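Local coordinates for protein Rubredoxin\:oxygen oxidoreductase (PDB 1E5D) that catalyses the four-electron reduction of one oxygen molecule to two water molecules, using a diiron centre and flavin mononucleotide, at residues 219-224 against 229-234; 8-13 against 158-163. One frame throughout, in Å; residues are numbered along the deposited sequence.

Contact 1: residues 219-224 against 229-234; sequences PEFICP and IFRGAD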
ATOM      1  N   PRO A 219      25.260  14.153  28.782  1.00 35.04           N
ATOM      2  CA  PRO A 219      26.223  14.189  27.685  1.00 32.90           C
ATOM      3  C   PRO A 219      26.560  15.594  27.190  1.00 29.22           C
ATOM      4  O   PRO A 219      25.751  16.513  27.270  1.00 32.92           O
ATOM      5  CB  PRO A 219      25.504  13.421  26.566  1.00 32.87           C
ATOM      6  CG  PRO A 219      24.383  12.696  27.238  1.00 36.39           C
ATOM      7  CD  PRO A 219      23.951  13.610  28.357  1.00 35.72           C
ATOM      8  N   GLU A 220      27.773  15.701  26.668  1.00 27.39           N
ATOM      9  CA  GLU A 220      28.272  16.853  25.938  1.00 28.21           C
ATOM     10  C   GLU A 220      28.214  16.545  24.440  1.00 24.55           C
ATOM     11  O   GLU A 220      28.168  17.429  23.600  1.00 20.22           O
ATOM     12  CB  GLU A 220      29.692  17.216  26.357  1.00 32.59           C
ATOM     13  CG  GLU A 220      29.813  18.622  26.928  1.00 44.28           C
ATOM     14  CD  GLU A 220      30.271  18.645  28.371  1.00 55.41           C
ATOM     15  OE1 GLU A 220      31.500  18.666  28.599  1.00 79.25           O
ATOM     16  OE2 GLU A 220      29.421  18.651  29.287  1.00 68.48           O
ATOM     17  N   PHE A 221      28.202  15.253  24.154  1.00 16.89           N
ATOM     18  CA  PHE A 221      28.102  14.679  22.838  1.00 19.04           C
ATOM     19  C   PHE A 221      27.180  13.468  22.796  1.00 26.81           C
ATOM     20  O   PHE A 221      27.396  12.499  23.536  1.00 22.84           O
ATOM     21  CB  PHE A 221      29.482  14.199  22.387  1.00 19.37           C
ATOM     22  CG  PHE A 221      30.440  15.315  22.033  1.00 21.73           C
ATOM     23  CD1 PHE A 221      30.379  15.900  20.781  1.00 23.93           C
ATOM     24  CD2 PHE A 221      31.377  15.750  22.955  1.00 22.59           C
ATOM     25  CE1 PHE A 221      31.261  16.914  20.454  1.00 27.70           C
ATOM     26  CE2 PHE A 221      32.265  16.758  22.630  1.00 22.79           C
ATOM     27  CZ  PHE A 221      32.202  17.339  21.376  1.00 24.20           C
ATOM     28  N   ILE A 222      26.170  13.499  21.926  1.00 21.31           N
ATOM     29  CA  ILE A 222      25.448  12.249  21.681  1.00 18.98           C
ATOM     30  C   ILE A 222      25.744  11.773  20.257  1.00 15.32           C
ATOM     31  O   ILE A 222      25.596  12.547  19.323  1.00 15.43           O
ATOM     32  CB  ILE A 222      23.932  12.346  21.873  1.00 18.25           C
ATOM     33  CG1 ILE A 222      23.549  12.595  23.331  1.00 14.03           C
ATOM     34  CG2 ILE A 222      23.265  11.100  21.302  1.00 15.04           C
ATOM     35  CD1 ILE A 222      22.178  13.201  23.531  1.00 22.14           C
ATOM     36  N   CYS A 223      26.162  10.530  20.152  1.00 18.59           N
ATOM     37  CA  CYS A 223      26.643   9.920  18.924  1.00 20.36           C
ATOM     38  C   CYS A 223      25.760   8.755  18.496  1.00 27.40           C
ATOM     39  O   CYS A 223      25.937   7.624  18.948  1.00 27.13           O
ATOM     40  CB  CYS A 223      28.091   9.458  19.131  1.00 19.07           C
ATOM     41  SG  CYS A 223      29.199  10.778  19.693  1.00 20.71           S
ATOM     42  N   PRO A 224      24.796   9.055  17.631  1.00 23.03           N
ATOM     43  CA  PRO A 224      23.907   8.039  17.060  1.00 20.72           C
ATOM     44  C   PRO A 224      24.439   7.428  15.759  1.00 18.59           C
ATOM     45  O   PRO A 224      25.365   7.949  15.130  1.00 17.35           O
ATOM     46  CB  PRO A 224      22.641   8.861  16.797  1.00 16.53           C
ATOM     47  CG  PRO A 224      23.146  10.208  16.430  1.00 19.91           C
ATOM     48  CD  PRO A 224      24.452  10.402  17.146  1.00 19.14           C
ATOM     49  N   ILE A 229      25.942  14.419  14.783  1.00 22.88           N
ATOM     50  CA  ILE A 229      26.298  14.260  16.186  1.00 18.92           C
ATOM     51  C   ILE A 229      25.787  15.428  17.013  1.00 17.19           C
ATOM     52  O   ILE A 229      25.881  16.578  16.571  1.00 18.95           O
ATOM     53  CB  ILE A 229      27.826  14.148  16.330  1.00 20.79           C
ATOM     54  CG1 ILE A 229      28.362  12.796  15.847  1.00 22.79           C
ATOM     55  CG2 ILE A 229      28.256  14.440  17.755  1.00 17.33           C
ATOM     56  CD1 ILE A 229      29.759  12.886  15.267  1.00 41.03           C
ATOM     57  N   PHE A 230      25.245  15.153  18.193  1.00 20.08           N
ATOM     58  CA  PHE A 230      24.805  16.234  19.076  1.00 22.04           C
ATOM     59  C   PHE A 230      25.998  16.769  19.857  1.00 22.06           C
ATOM     60  O   PHE A 230      26.535  16.076  20.726  1.00 23.78           O
ATOM     61  CB  PHE A 230      23.697  15.756  20.018  1.00 17.54           C
ATOM     62  CG  PHE A 230      22.397  15.487  19.267  1.00 15.09           C
ATOM     63  CD1 PHE A 230      21.517  16.520  19.002  1.00 16.18           C
ATOM     64  CD2 PHE A 230      22.090  14.208  18.837  1.00 11.18           C
ATOM     65  CE1 PHE A 230      20.345  16.288  18.306  1.00 18.22           C
ATOM     66  CE2 PHE A 230      20.922  13.971  18.136  1.00 11.32           C
ATOM     67  CZ  PHE A 230      20.053  15.010  17.867  1.00 11.03           C
ATOM     68  N   ARG A 231      26.396  17.990  19.520  1.00 16.23           N
ATOM     69  CA  ARG A 231      27.606  18.578  20.096  1.00 22.55           C
ATOM     70  C   ARG A 231      27.285  19.723  21.041  1.00 25.30           C
ATOM     71  O   ARG A 231      26.796  20.775  20.644  1.00 32.93           O
ATOM     72  CB  ARG A 231      28.509  19.050  18.965  1.00 26.96           C
ATOM     73  CG  ARG A 231      29.837  19.678  19.354  1.00 21.49           C
ATOM     74  CD  ARG A 231      30.130  20.812  18.390  1.00 28.24           C
ATOM     75  NE  ARG A 231      31.148  20.518  17.396  1.00 29.07           N
ATOM     76  CZ  ARG A 231      31.177  21.040  16.177  1.00 26.88           C
ATOM     77  NH1 ARG A 231      30.237  21.887  15.783  1.00 17.88           N
ATOM     78  NH2 ARG A 231      32.144  20.728  15.326  1.00 48.01           N
ATOM     79  N   GLY A 232      27.567  19.508  22.319  1.00 22.96           N
ATOM     80  CA  GLY A 232      27.293  20.489  23.348  1.00 20.58           C
ATOM     81  C   GLY A 232      26.146  20.071  24.247  1.00 31.23           C
ATOM     82  O   GLY A 232      25.134  19.538  23.785  1.00 43.60           O
ATOM     83  N   ALA A 233      26.299  20.314  25.547  1.00 29.32           N
ATOM     84  CA  ALA A 233      25.296  19.884  26.512  1.00 27.59           C
ATOM     85  C   ALA A 233      23.931  20.461  26.173  1.00 25.93           C
ATOM     86  O   ALA A 233      22.899  19.820  26.389  1.00 25.88           O
ATOM     87  CB  ALA A 233      25.713  20.275  27.920  1.00 24.47           C
ATOM     88  N   ASP A 234      23.899  21.687  25.625  1.00 17.85           N
ATOM     89  CA  ASP A 234      22.565  22.225  25.324  1.00 18.72           C
ATOM     90  C   ASP A 234      21.900  21.349  24.267  1.00 21.11           C
ATOM     91  O   ASP A 234      20.762  20.921  24.416  1.00 22.29           O
ATOM     92  CB  ASP A 234      22.641  23.683  24.900  1.00 26.30           C
ATOM     93  CG  ASP A 234      23.470  23.909  23.656  1.00 37.56           C
ATOM     94  OD1 ASP A 234      24.551  23.287  23.586  1.00 44.89           O
ATOM     95  OD2 ASP A 234      23.035  24.665  22.766  1.00 56.46           O
TER
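Strands 221-224 and 230-231 form an antiparallel beta hairpin at one edge of a mixed sheet in the lactamase-fold part of the chain. Ile222 and Phe230 are its hydrogen-bonded pair. Ile222 N gives a bond of 2.9 Å to Phe230 O, and Phe230 N returns one of 2.9 Å to Ile222 O. The next rung is Phe221 with Arg231, a non-hydrogen-bonded pair. Here Phe230 O also receives a CA-H...O contact from Phe221 CA. Beyond it, Gly232 N donates to Glu220 O. The modelled N-to-O distance of 2.5 Å is unusually short, and its exact length is doubtful. This bond lies where the hairpin passes into helix 233-248, with Gly232 at the N-cap.

The two faces of the hairpin differ. On one, Ile222 CB meets Phe230 CB at 3.9 Å, and the two side chains cross at a slant. Cys236 of helix 233-248 touches both. On the other, Phe221 and Arg231 lie side by side and point the same way. The aliphatic part of the arginine does the touching. Arg231 CG is modelled 3.3 Å from Phe221 CE1, a tight approach whose exact value should not be pressed. Arg231 CG is anti to the backbone N (chi1 -179°), and this runs the chain alongside the ring. Ile229 CG2 comes to the ring edge in its plane, 4.0 Å from Phe221 CD1. The guanidinium is turned 74° from the ring of Phe221. It pairs with Asp179 and makes a cation-pi contact with Phe177.

Pro224 brings the strand close to His226 and Asp165, both ligands of the diiron centre. The chemistry is divided: backbone bonds set the register, apolar groups pack both faces, and the charged end of Arg231 is balanced by a carboxylate from outside the hairpin.

Contact 2: residues 8-13 against 158-163; sequences DGFHLV and EKVLIS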
ATOM      1  N   ASP A   8      39.442  14.726  21.087  1.00 39.68           N
ATOM      2  CA  ASP A   8      40.747  14.079  21.024  1.00 38.37           C
ATOM      3  C   ASP A   8      40.612  12.584  21.258  1.00 31.86           C
ATOM      4  O   ASP A   8      40.067  12.163  22.281  1.00 31.88           O
ATOM      5  CB  ASP A   8      41.693  14.701  22.053  1.00 53.06           C
ATOM      6  CG  ASP A   8      41.852  16.201  21.866  1.00 68.07           C
ATOM      7  OD1 ASP A   8      42.237  16.602  20.745  1.00 77.53           O
ATOM      8  OD2 ASP A   8      41.588  16.977  22.810  1.00 91.05           O
ATOM      9  N   GLY A   9      41.085  11.786  20.305  1.00 28.37           N
ATOM     10  CA  GLY A   9      40.997  10.342  20.424  1.00 29.40           C
ATOM     11  C   GLY A   9      39.653   9.731  20.079  1.00 28.67           C
ATOM     12  O   GLY A   9      39.523   8.507  20.153  1.00 38.46           O
ATOM     13  N   PHE A  10      38.668  10.543  19.711  1.00 21.42           N
ATOM     14  CA  PHE A  10      37.350  10.074  19.309  1.00 18.81           C
ATOM     15  C   PHE A  10      37.068  10.468  17.861  1.00 18.02           C
ATOM     16  O   PHE A  10      37.022  11.646  17.500  1.00 22.27           O
ATOM     17  CB  PHE A  10      36.242  10.640  20.180  1.00 20.89           C
ATOM     18  CG  PHE A  10      36.073  10.079  21.573  1.00 29.36           C
ATOM     19  CD1 PHE A  10      36.995  10.366  22.566  1.00 34.88           C
ATOM     20  CD2 PHE A  10      34.992   9.274  21.883  1.00 28.90           C
ATOM     21  CE1 PHE A  10      36.838   9.858  23.840  1.00 35.86           C
ATOM     22  CE2 PHE A  10      34.823   8.767  23.156  1.00 33.13           C
ATOM     23  CZ  PHE A  10      35.747   9.062  24.141  1.00 35.24           C
ATOM     24  N   HIS A  11      36.869   9.478  16.986  1.00 13.62           N
ATOM     25  CA  HIS A  11      36.562   9.877  15.612  1.00 18.10           C
ATOM     26  C   HIS A  11      35.303   9.194  15.088  1.00 21.38           C
ATOM     27  O   HIS A  11      35.023   8.032  15.369  1.00 19.84           O
ATOM     28  CB  HIS A  11      37.722   9.562  14.669  1.00 29.37           C
ATOM     29  CG  HIS A  11      39.049  10.028  15.183  1.00 37.43           C
ATOM     30  ND1 HIS A  11      39.710  11.114  14.649  1.00 36.68           N
ATOM     31  CD2 HIS A  11      39.828   9.551  16.183  1.00 34.35           C
ATOM     32  CE1 HIS A  11      40.845  11.288  15.300  1.00 37.83           C
ATOM     33  NE2 HIS A  11      40.937  10.353  16.229  1.00 37.50           N
ATOM     34  N   LEU A  12      34.585   9.984  14.310  1.00 23.92           N
ATOM     35  CA  LEU A  12      33.416   9.570  13.552  1.00 24.75           C
ATOM     36  C   LEU A  12      33.869   8.942  12.240  1.00 24.24           C
ATOM     37  O   LEU A  12      34.492   9.607  11.406  1.00 27.74           O
ATOM     38  CB  LEU A  12      32.525  10.780  13.321  1.00 28.33           C
ATOM     39  CG  LEU A  12      31.271  10.701  12.460  1.00 25.75           C
ATOM     40  CD1 LEU A  12      31.607  10.991  11.004  1.00 42.19           C
ATOM     41  CD2 LEU A  12      30.573   9.357  12.585  1.00 14.31           C
ATOM     42  N   VAL A  13      33.561   7.663  12.034  1.00 20.87           N
ATOM     43  CA  VAL A  13      33.861   7.060  10.733  1.00 19.33           C
ATOM     44  C   VAL A  13      32.589   6.447  10.157  1.00 25.88           C
ATOM     45  O   VAL A  13      31.614   6.222  10.879  1.00 35.17           O
ATOM     46  CB  VAL A  13      34.954   5.982  10.817  1.00 21.66           C
ATOM     47  CG1 VAL A  13      36.316   6.615  11.048  1.00 23.92           C
ATOM     48  CG2 VAL A  13      34.647   4.986  11.926  1.00  8.48           C
ATOM     49  N   GLU A 158      34.429  11.806  29.556  1.00 38.80           N
ATOM     50  CA  GLU A 158      34.308  12.618  28.352  1.00 31.71           C
ATOM     51  C   GLU A 158      32.878  13.090  28.108  1.00 30.51           C
ATOM     52  O   GLU A 158      32.668  13.972  27.272  1.00 31.71           O
ATOM     53  CB  GLU A 158      34.797  11.837  27.130  1.00 30.00           C
ATOM     54  CG  GLU A 158      36.315  11.871  27.003  1.00 37.75           C
ATOM     55  CD  GLU A 158      36.962  10.671  27.673  1.00 43.56           C
ATOM     56  OE1 GLU A 158      36.239   9.871  28.305  1.00 36.27           O
ATOM     57  OE2 GLU A 158      38.200  10.546  27.554  1.00 68.28           O
ATOM     58  N   LYS A 159      31.931  12.504  28.828  1.00 29.74           N
ATOM     59  CA  LYS A 159      30.521  12.860  28.692  1.00 40.03           C
ATOM     60  C   LYS A 159      30.052  12.643  27.253  1.00 34.21           C
ATOM     61  O   LYS A 159      29.399  13.483  26.649  1.00 35.06           O
ATOM     62  CB  LYS A 159      30.280  14.303  29.142  1.00 44.96           C
ATOM     63  CG  LYS A 159      30.466  14.475  30.646  1.00 48.61           C
ATOM     64  CD  LYS A 159      29.808  15.748  31.147  1.00 61.16           C
ATOM     65  CE  LYS A 159      30.799  16.627  31.896  1.00 66.18           C
ATOM     66  NZ  LYS A 159      30.922  17.970  31.263  1.00 61.93           N
ATOM     67  N   VAL A 160      30.432  11.480  26.744  1.00 27.10           N
ATOM     68  CA  VAL A 160      30.132  11.019  25.406  1.00 25.64           C
ATOM     69  C   VAL A 160      29.175   9.831  25.461  1.00 18.93           C
ATOM     70  O   VAL A 160      29.528   8.768  25.962  1.00 27.63           O
ATOM     71  CB  VAL A 160      31.379  10.571  24.620  1.00 33.08           C
ATOM     72  CG1 VAL A 160      31.005  10.299  23.169  1.00 33.04           C
ATOM     73  CG2 VAL A 160      32.487  11.609  24.725  1.00 30.38           C
ATOM     74  N   LEU A 161      27.975  10.050  24.948  1.00 19.92           N
ATOM     75  CA  LEU A 161      26.997   8.978  24.832  1.00 18.18           C
ATOM     76  C   LEU A 161      26.933   8.507  23.379  1.00 17.33           C
ATOM     77  O   LEU A 161      26.579   9.286  22.492  1.00 22.21           O
ATOM     78  CB  LEU A 161      25.626   9.437  25.307  1.00 17.87           C
ATOM     79  CG  LEU A 161      24.527   8.376  25.292  1.00 19.94           C
ATOM     80  CD1 LEU A 161      24.829   7.254  26.276  1.00 15.67           C
ATOM     81  CD2 LEU A 161      23.179   9.026  25.580  1.00 17.64           C
ATOM     82  N   ILE A 162      27.291   7.253  23.165  1.00 17.45           N
ATOM     83  CA  ILE A 162      27.185   6.588  21.873  1.00 19.10           C
ATOM     84  C   ILE A 162      25.944   5.694  21.888  1.00 20.51           C
ATOM     85  O   ILE A 162      26.013   4.659  22.551  1.00 15.04           O
ATOM     86  CB  ILE A 162      28.458   5.786  21.565  1.00 20.06           C
ATOM     87  CG1 ILE A 162      29.747   6.603  21.719  1.00 19.99           C
ATOM     88  CG2 ILE A 162      28.365   5.154  20.182  1.00 14.75           C
ATOM     89  CD1 ILE A 162      31.030   5.811  21.633  1.00 13.87           C
ATOM     90  N   SER A 163      24.881   6.113  21.213  1.00 21.41           N
ATOM     91  CA  SER A 163      23.516   5.672  21.402  1.00 19.10           C
ATOM     92  C   SER A 163      22.877   4.793  20.339  1.00 21.30           C
ATOM     93  O   SER A 163      21.644   4.630  20.385  1.00 20.90           O
ATOM     94  CB  SER A 163      22.602   6.922  21.509  1.00  4.81           C
ATOM     95  OG  SER A 163      22.922   7.786  20.434  1.00 15.64           O
TER
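Phe10 reaches from strand 10-17 of one sheet to two residues of the other: Glu158, in the turn before strand 160-164, and Val160, the first residue of that strand. A G1 beta bulge, with Lys159 and Val160 opposite Phe155, opens this strand. The two sheets face each other here as layers of the lactamase fold. The backbones stay well apart, with Phe10 CA 9.5 Å from Val160 CA, and the phenyl ring bridges the gap.

The CA-CB bond of Phe10 points toward the second segment. CG is anti to the carbonyl carbon (chi1 -75°), and the ring extends from there across the interface. The contact is made by the outer atoms CE1, CE2 and CZ. Phe10 CE1 lies 3.8 Å from Glu158 CG, with Glu158 CD hardly farther off. At the other outer corner, Phe10 CE2 meets Val160 CG2 at 4.0 Å, and Val160 CG1 is close by. Phe10 CZ, at the tip, is shared: it is 4.1 Å from Glu158 CG and also near Val160 CG2.

Both partners come from the same side of the ring plane, but differently. Val160 points back against Phe10 and sets CG2 over the ring face. Glu158 crosses at an angle, with its carboxylate plane turned 55° from the ring. Its chain bends at chi2 (93°), which lays both CG and the carboxylate carbon CD against the ring corner. Phe155 makes an edge-to-face stack with Phe10, and Val40 of the neighbouring strand 33-40 also touches it.

Glu158 OE2 is held by a salt bridge to Arg135, whose side chain also packs on Phe10. The ring is thus gripped by valine methyls and by a glutamate whose carboxylate, though close to the ring, has its charge paired with arginine.

Overall arrangement
The centres of the two contacts lie about 9 Å apart, on the same side of the chain's centre. Along the chain they come in series: contact 2 closes with strand 160-164 before contact 1 opens at 219-224. Strands 160-164 and 221-224 are parallel neighbours in one mixed sheet. Cys223 N probably bonds to Leu161 O between them, and Glu220 forms a salt bridge with Lys159. Contact 1 adds the outer strand 230-231 to this sheet. Contact 2 links it to the other mixed sheet through strand 10-17. One contact thus builds within a layer and the other joins layers, in the domain that holds the diiron centre.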